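Local structure of 3-keto-5-aminohexanoate cleavage enzyme (Burkholderia xenovorans LB400, 3E49) at residues A[199-204]-A[231-236]; A[112-117]-A[171-176]; A[8-13]-A[44-49]. The protein probably cleaves 3-keto-5-aminohexanoate or a related beta-keto acid, as a zinc-binding TIM-barrel enzyme of the BKACE family. All coordinates share one frame; numbering follows the deposited sequence.

Contact 1 (A[199-204]-A[231-236])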
# COMPACT_ATOMS: atom_id res chain seq x y z
N THR A 199 5.84 -8.93 14.53
CA THR A 199 5.20 -9.34 13.25
C THR A 199 6.07 -10.40 12.63
O THR A 199 7.27 -10.17 12.41
CB THR A 199 4.97 -8.16 12.29
OG1 THR A 199 6.20 -7.50 12.02
CG2 THR A 199 3.90 -7.17 12.84
N VAL A 200 5.45 -11.57 12.39
CA VAL A 200 6.11 -12.81 11.93
C VAL A 200 5.80 -13.12 10.49
O VAL A 200 4.64 -13.36 10.16
CB VAL A 200 5.65 -14.03 12.77
CG1 VAL A 200 6.39 -15.31 12.38
CG2 VAL A 200 5.92 -13.74 14.30
N PHE A 201 6.84 -13.14 9.65
CA PHE A 201 6.66 -13.36 8.19
C PHE A 201 7.31 -14.61 7.70
O PHE A 201 8.38 -14.97 8.15
CB PHE A 201 7.33 -12.22 7.40
CG PHE A 201 6.87 -10.85 7.83
CD1 PHE A 201 5.73 -10.30 7.29
CD2 PHE A 201 7.55 -10.15 8.81
CE1 PHE A 201 5.28 -9.05 7.72
CE2 PHE A 201 7.11 -8.89 9.25
CZ PHE A 201 5.95 -8.35 8.71
N GLY A 202 6.69 -15.24 6.71
CA GLY A 202 7.32 -16.33 6.03
C GLY A 202 7.02 -17.74 6.42
O GLY A 202 7.67 -18.63 5.93
N LEU A 203 6.06 -17.96 7.30
CA LEU A 203 5.71 -19.32 7.72
C LEU A 203 4.50 -19.73 6.98
O LEU A 203 3.55 -18.95 6.90
CB LEU A 203 5.38 -19.36 9.20
CG LEU A 203 6.53 -18.99 10.13
CD1 LEU A 203 6.04 -19.07 11.57
CD2 LEU A 203 7.76 -19.90 9.90
N LEU A 204 4.48 -20.96 6.44
CA LEU A 204 3.30 -21.47 5.76
C LEU A 204 2.21 -21.60 6.80
O LEU A 204 2.38 -22.30 7.79
CB LEU A 204 3.59 -22.84 5.11
CG LEU A 204 2.41 -23.51 4.43
CD1 LEU A 204 1.84 -22.65 3.31
CD2 LEU A 204 2.81 -24.90 3.93
N TRP A 231 7.28 -2.02 17.72
CA TRP A 231 7.29 -2.97 16.62
C TRP A 231 8.57 -3.76 16.48
O TRP A 231 9.66 -3.19 16.50
CB TRP A 231 7.04 -2.17 15.36
CG TRP A 231 6.92 -2.99 14.12
CD1 TRP A 231 6.42 -4.25 14.02
CD2 TRP A 231 7.19 -2.54 12.79
NE1 TRP A 231 6.41 -4.64 12.68
CE2 TRP A 231 6.88 -3.60 11.92
CE3 TRP A 231 7.68 -1.35 12.24
CZ2 TRP A 231 7.05 -3.51 10.53
CZ3 TRP A 231 7.87 -1.27 10.85
CH2 TRP A 231 7.55 -2.34 10.03
N SER A 232 8.44 -5.08 16.30
CA SER A 232 9.61 -5.90 16.04
C SER A 232 9.27 -6.78 14.86
O SER A 232 8.15 -7.19 14.67
CB SER A 232 10.01 -6.75 17.23
OG SER A 232 11.25 -7.38 17.01
N ILE A 233 10.30 -7.07 14.12
CA ILE A 233 10.19 -7.88 12.91
C ILE A 233 10.85 -9.23 13.09
O ILE A 233 12.02 -9.30 13.53
CB ILE A 233 10.87 -7.13 11.77
CG1 ILE A 233 10.04 -5.89 11.32
CG2 ILE A 233 10.97 -8.07 10.57
CD1 ILE A 233 10.16 -4.65 12.16
N LEU A 234 10.14 -10.29 12.67
CA LEU A 234 10.67 -11.63 12.66
C LEU A 234 10.44 -12.18 11.25
O LEU A 234 9.32 -12.39 10.86
CB LEU A 234 9.90 -12.53 13.62
CG LEU A 234 10.46 -13.92 13.97
CD1 LEU A 234 9.45 -14.65 14.88
CD2 LEU A 234 10.78 -14.77 12.74
N GLY A 235 11.51 -12.31 10.50
CA GLY A 235 11.45 -12.98 9.20
C GLY A 235 11.96 -14.38 9.33
O GLY A 235 13.09 -14.59 9.80
N ALA A 236 11.19 -15.36 8.82
CA ALA A 236 11.57 -16.73 8.94
C ALA A 236 12.63 -17.13 7.90
O ALA A 236 12.65 -16.67 6.73
CB ALA A 236 10.36 -17.63 8.83
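Thr199 OG1 is gripped from the neighbouring strand at two points: it accepts from Trp231 NE1 at 2.9 Å, nearly in the plane of the indole, and donates a weak bond of 3.3 Å to Ser232 O. With chi1 at 57° the hydroxyl sits between the backbone N and the carbonyl carbon of its own residue, which turns it to the indole edge while CG2 lies alongside NE1. Ser232 O takes its main bond from Thr199 N, so this one carbonyl meets both the amide and the hydroxyl of the threonine. One face of the indole is covered by Ile233 CD1, and Trp231 also lines the pocket that holds a 2-ethoxyethanol molecule. Strands 195-201 and 229-235 run parallel as adjacent staves of a TIM barrel joined through helix 211-225; where residues 199-201 pass 231-235 the axes come within 4.8 Å at an angle of 18°. Thr199, Phe201 and Ile233 face the helix layer; there Phe201 CE2 meets Ile233 CG2 obliquely and both side chains reach Leu243. On the barrel-interior face Val200 and Leu234 lie side by side, CG2 to CD1 3.7 Å, the Leu234 side chain lying about 7 Å from the zinc ion. Leu234 O accepts from Phe201 N, and Phe201 O from Ala236 N. Beyond the strand ends Leu203 CD2 rests on Ala236 CB at 3.6 Å.

Contact 2 (A[112-117]-A[171-176])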
# COMPACT_ATOMS: atom_id res chain seq x y z
N LEU A 112 3.04 -14.55 23.10
CA LEU A 112 1.60 -14.81 23.05
C LEU A 112 1.20 -14.79 21.57
O LEU A 112 1.26 -13.73 20.91
CB LEU A 112 0.81 -13.76 23.86
CG LEU A 112 -0.73 -13.77 23.93
CD1 LEU A 112 -1.32 -15.12 24.10
CD2 LEU A 112 -1.23 -12.87 25.06
N ASN A 113 0.89 -15.96 21.03
CA ASN A 113 0.46 -16.10 19.66
C ASN A 113 -0.96 -15.53 19.56
O ASN A 113 -1.79 -15.84 20.40
CB ASN A 113 0.55 -17.56 19.24
CG ASN A 113 0.17 -17.79 17.78
OD1 ASN A 113 -0.89 -17.39 17.34
ND2 ASN A 113 1.01 -18.51 17.07
N MSE A 114 -1.26 -14.73 18.54
CA MSE A 114 -2.53 -14.01 18.56
C MSE A 114 -3.71 -14.54 17.79
O MSE A 114 -4.66 -13.79 17.54
CB MSE A 114 -2.28 -12.52 18.24
CG MSE A 114 -1.63 -11.76 19.40
SE MSE A 114 -2.73 -11.74 21.00
CE MSE A 114 -4.27 -11.08 20.41
N GLY A 115 -3.70 -15.81 17.45
CA GLY A 115 -4.83 -16.37 16.74
C GLY A 115 -4.54 -17.80 16.35
O GLY A 115 -3.39 -18.13 16.11
N SER A 116 -5.59 -18.63 16.31
CA SER A 116 -5.45 -20.03 15.91
C SER A 116 -5.11 -20.04 14.43
O SER A 116 -5.57 -19.21 13.66
CB SER A 116 -6.76 -20.82 16.16
OG SER A 116 -7.17 -20.79 17.52
N MSE A 117 -4.23 -20.95 14.04
CA MSE A 117 -3.77 -21.02 12.66
C MSE A 117 -3.16 -22.36 12.32
O MSE A 117 -2.74 -23.09 13.21
CB MSE A 117 -2.65 -19.97 12.48
CG MSE A 117 -1.46 -20.16 13.54
SE MSE A 117 -0.18 -18.76 13.20
CE MSE A 117 0.63 -19.42 11.46
N PHE A 171 3.62 -10.03 21.62
CA PHE A 171 2.48 -10.46 20.84
C PHE A 171 2.97 -10.88 19.46
O PHE A 171 3.45 -10.06 18.67
CB PHE A 171 1.43 -9.34 20.73
CG PHE A 171 0.93 -8.82 22.08
CD1 PHE A 171 -0.08 -9.52 22.74
CD2 PHE A 171 1.40 -7.64 22.60
CE1 PHE A 171 -0.55 -9.07 23.96
CE2 PHE A 171 0.97 -7.19 23.85
CZ PHE A 171 -0.05 -7.91 24.51
N GLU A 172 2.86 -12.18 19.18
CA GLU A 172 3.34 -12.76 17.94
C GLU A 172 2.18 -12.72 16.99
O GLU A 172 1.21 -13.45 17.16
CB GLU A 172 3.82 -14.18 18.16
CG GLU A 172 5.05 -14.24 18.98
CD GLU A 172 5.48 -15.67 19.28
OE1 GLU A 172 4.58 -16.54 19.50
OE2 GLU A 172 6.72 -15.88 19.33
N CYS A 173 2.28 -11.83 16.02
CA CYS A 173 1.21 -11.62 15.05
C CYS A 173 1.67 -12.13 13.68
O CYS A 173 2.54 -11.54 13.05
CB CYS A 173 0.82 -10.15 15.01
SG CYS A 173 0.27 -9.52 16.66
N TYR A 174 1.09 -13.21 13.24
CA TYR A 174 1.46 -13.84 11.96
C TYR A 174 0.69 -13.38 10.74
O TYR A 174 0.95 -13.87 9.62
CB TYR A 174 1.29 -15.35 12.08
CG TYR A 174 2.16 -16.00 13.12
CD1 TYR A 174 1.87 -15.90 14.47
CD2 TYR A 174 3.27 -16.74 12.74
CE1 TYR A 174 2.67 -16.52 15.43
CE2 TYR A 174 4.06 -17.38 13.68
CZ TYR A 174 3.76 -17.25 15.03
OH TYR A 174 4.57 -17.89 15.92
N ASP A 175 -0.28 -12.50 10.93
CA ASP A 175 -1.08 -12.00 9.83
C ASP A 175 -1.89 -10.80 10.28
O ASP A 175 -1.93 -10.50 11.47
CB ASP A 175 -1.99 -13.07 9.28
CG ASP A 175 -2.33 -12.84 7.79
OD1 ASP A 175 -2.01 -11.76 7.22
OD2 ASP A 175 -2.90 -13.75 7.20
N THR A 176 -2.60 -10.15 9.35
CA THR A 176 -3.39 -8.96 9.66
C THR A 176 -4.43 -9.25 10.73
O THR A 176 -4.62 -8.45 11.68
CB THR A 176 -4.17 -8.47 8.46
OG1 THR A 176 -3.54 -8.89 7.22
CG2 THR A 176 -4.39 -6.92 8.53
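Met117 places SE over one face of Tyr174 because CG lies between its backbone N and carbonyl carbon (chi1 55°) and the chain folds at its last torsion; the selenium of this selenomethionine sits 3.9 Å from the ring centroid, offset toward the rim, and CE follows over the CD2 side. Met114, also a selenomethionine, instead turns the same way at all three torsions, curling back until SE meets Phe171 CD1 at 3.9 Å, an oblique Met-aromatic contact well off the ring normal. Leu112 CD2 approaches CE1 of the same phenyl ring, the two side chains pointing the same way into the layer formed by helices 152-163 and 176-187. Asn113 crosses Tyr174 at about a right angle, with its amide plane only 20° from the ring plane; Asn113 ND2 comes within 3.1 Å of Tyr174 CE1, a tight contact. The other end of that amide is fixed by an Asx turn, in which Asn113 OD1 accepts from Gly115 N at 3.2 Å. The backbones pair in parallel, Glu172 N giving to Leu112 O at 2.8 Å and Met114 N to Glu172 O at 3.1 Å, after which the backbone pairing ends. Past that point Asp175 bonds to Thr176 and Ser177 of a second subunit, so the loop also serves the assembly. The Glu172 side chain stands on the same sheet face as Asn113, about 3 Å from that of His50 and 4 Å from the zinc ion, placing a glutamate where a TIM barrel carries its active site: beside the metal, at the C-terminal ends of parallel strands.

Contact 3 (A[8-13]-A[44-49])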
# COMPACT_ATOMS: atom_id res chain seq x y z
N VAL A 8 17.68 0.37 18.92
CA VAL A 8 17.10 -0.86 18.41
C VAL A 8 17.16 -2.02 19.39
O VAL A 8 18.25 -2.44 19.80
CB VAL A 8 17.82 -1.28 17.12
CG1 VAL A 8 17.14 -2.45 16.46
CG2 VAL A 8 17.87 -0.08 16.16
N ILE A 9 16.00 -2.55 19.72
CA ILE A 9 15.92 -3.73 20.54
C ILE A 9 16.15 -4.94 19.68
O ILE A 9 15.34 -5.21 18.78
CB ILE A 9 14.55 -3.91 21.19
CG1 ILE A 9 14.18 -2.71 22.07
CG2 ILE A 9 14.51 -5.24 21.98
CD1 ILE A 9 12.72 -2.63 22.40
N ILE A 10 17.18 -5.71 20.00
CA ILE A 10 17.42 -6.99 19.31
C ILE A 10 16.89 -8.12 20.21
O ILE A 10 17.33 -8.25 21.37
CB ILE A 10 18.90 -7.24 19.07
CG1 ILE A 10 19.50 -6.11 18.21
CG2 ILE A 10 19.12 -8.64 18.54
CD1 ILE A 10 20.99 -6.21 17.97
N THR A 11 15.94 -8.87 19.69
CA THR A 11 15.46 -10.07 20.34
C THR A 11 16.16 -11.26 19.69
O THR A 11 16.24 -11.35 18.43
CB THR A 11 13.96 -10.25 20.25
OG1 THR A 11 13.31 -9.21 21.00
CG2 THR A 11 13.55 -11.64 20.80
N CYS A 12 16.66 -12.19 20.52
CA CYS A 12 17.23 -13.41 20.01
C CYS A 12 16.44 -14.63 20.53
O CYS A 12 16.36 -14.87 21.70
CB CYS A 12 18.70 -13.52 20.38
SG CYS A 12 19.46 -14.87 19.45
N ALA A 13 15.83 -15.38 19.61
CA ALA A 13 15.05 -16.59 19.91
C ALA A 13 16.03 -17.74 19.69
O ALA A 13 16.29 -18.16 18.55
CB ALA A 13 13.87 -16.69 18.96
N ALA A 44 26.59 -10.37 22.29
CA ALA A 44 26.58 -9.79 20.93
C ALA A 44 25.64 -8.60 20.80
O ALA A 44 25.68 -7.92 19.77
CB ALA A 44 26.26 -10.85 19.83
N GLY A 45 24.79 -8.37 21.80
CA GLY A 45 23.88 -7.21 21.79
C GLY A 45 22.41 -7.47 21.96
O GLY A 45 21.63 -6.52 21.97
N ALA A 46 21.99 -8.71 22.10
CA ALA A 46 20.58 -9.02 22.29
C ALA A 46 20.12 -8.53 23.66
O ALA A 46 20.75 -8.86 24.67
CB ALA A 46 20.32 -10.51 22.19
N ALA A 47 19.07 -7.72 23.69
CA ALA A 47 18.53 -7.20 24.95
C ALA A 47 17.43 -8.14 25.43
O ALA A 47 17.09 -8.11 26.58
CB ALA A 47 17.97 -5.78 24.75
N VAL A 48 16.86 -8.96 24.55
CA VAL A 48 15.78 -9.89 24.91
C VAL A 48 16.07 -11.28 24.37
O VAL A 48 16.39 -11.44 23.19
CB VAL A 48 14.37 -9.43 24.37
CG1 VAL A 48 13.26 -10.47 24.76
CG2 VAL A 48 14.02 -7.96 24.87
N ILE A 49 15.95 -12.29 25.23
CA ILE A 49 16.19 -13.67 24.90
C ILE A 49 14.86 -14.43 24.97
O ILE A 49 14.26 -14.56 26.00
CB ILE A 49 17.24 -14.32 25.86
CG1 ILE A 49 18.48 -13.43 25.99
CG2 ILE A 49 17.64 -15.68 25.36
CD1 ILE A 49 19.30 -13.23 24.67
O HOH W 1 19.21 -4.96 21.99
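Thr11 and Val48 form the close-packed end of this contact, while between the backbones of Ile10 and Gly45 a water takes the place of a direct bond. At the tight end Cys12 N donates to Val48 O at 2.8 Å, and Thr11 OG1 lies 3.5 Å from Val48 CB. Thr11 OG1 is anti to its own carbonyl carbon (chi1 -66°), a setting that lays the hydroxyl against the valine; both side chains sit on the sheet face of Arg255 and His50. On the other face Cys12 CB touches Ala46 CB at 3.9 Å, with Ala41 of helix 31-44 packed on both residues. This is a beta-alpha-beta unit of the TIM barrel: strand 10-13, helix 31-44, then strand 48-54 laid parallel to the first. The helix ends in a Schellman motif at Gly45, whose positive phi turns the chain toward the sheet. Ile10 O holds the incoming strand with two bonds, from Ala47 N at 2.9 Å and from Val48 N at 3.3 Å. Near the partly exposed Gly45 the backbones no longer pair directly; a water accepts from Ile10 N at 2.9 Å and hydrogen-bonds to Gly45 O, bridging the two segments.

Overall arrangement
From the N terminus, contact 3 closes the first loop, bringing strand 48-54 back beside strand 10-13 after helix 31-44. Contact 2 closes a longer one, joining strands 109-113 and 168-173 across an excursion that holds the small antiparallel pair 117-118 and 147-148 as well as helices 134-141 and 152-163. Contact 1 closes the last, around helix 211-225. The three follow in series, neither nesting nor crossing. Contacts 2 and 1 touch, because strands 168-173 and 195-201 are neighbours; contact 3 lies across the chain's centre from contact 2, their centres about 21 Å apart. Strand 253-256, between 229-235 and 10-13, connects contact 1 to contact 3 around the barrel.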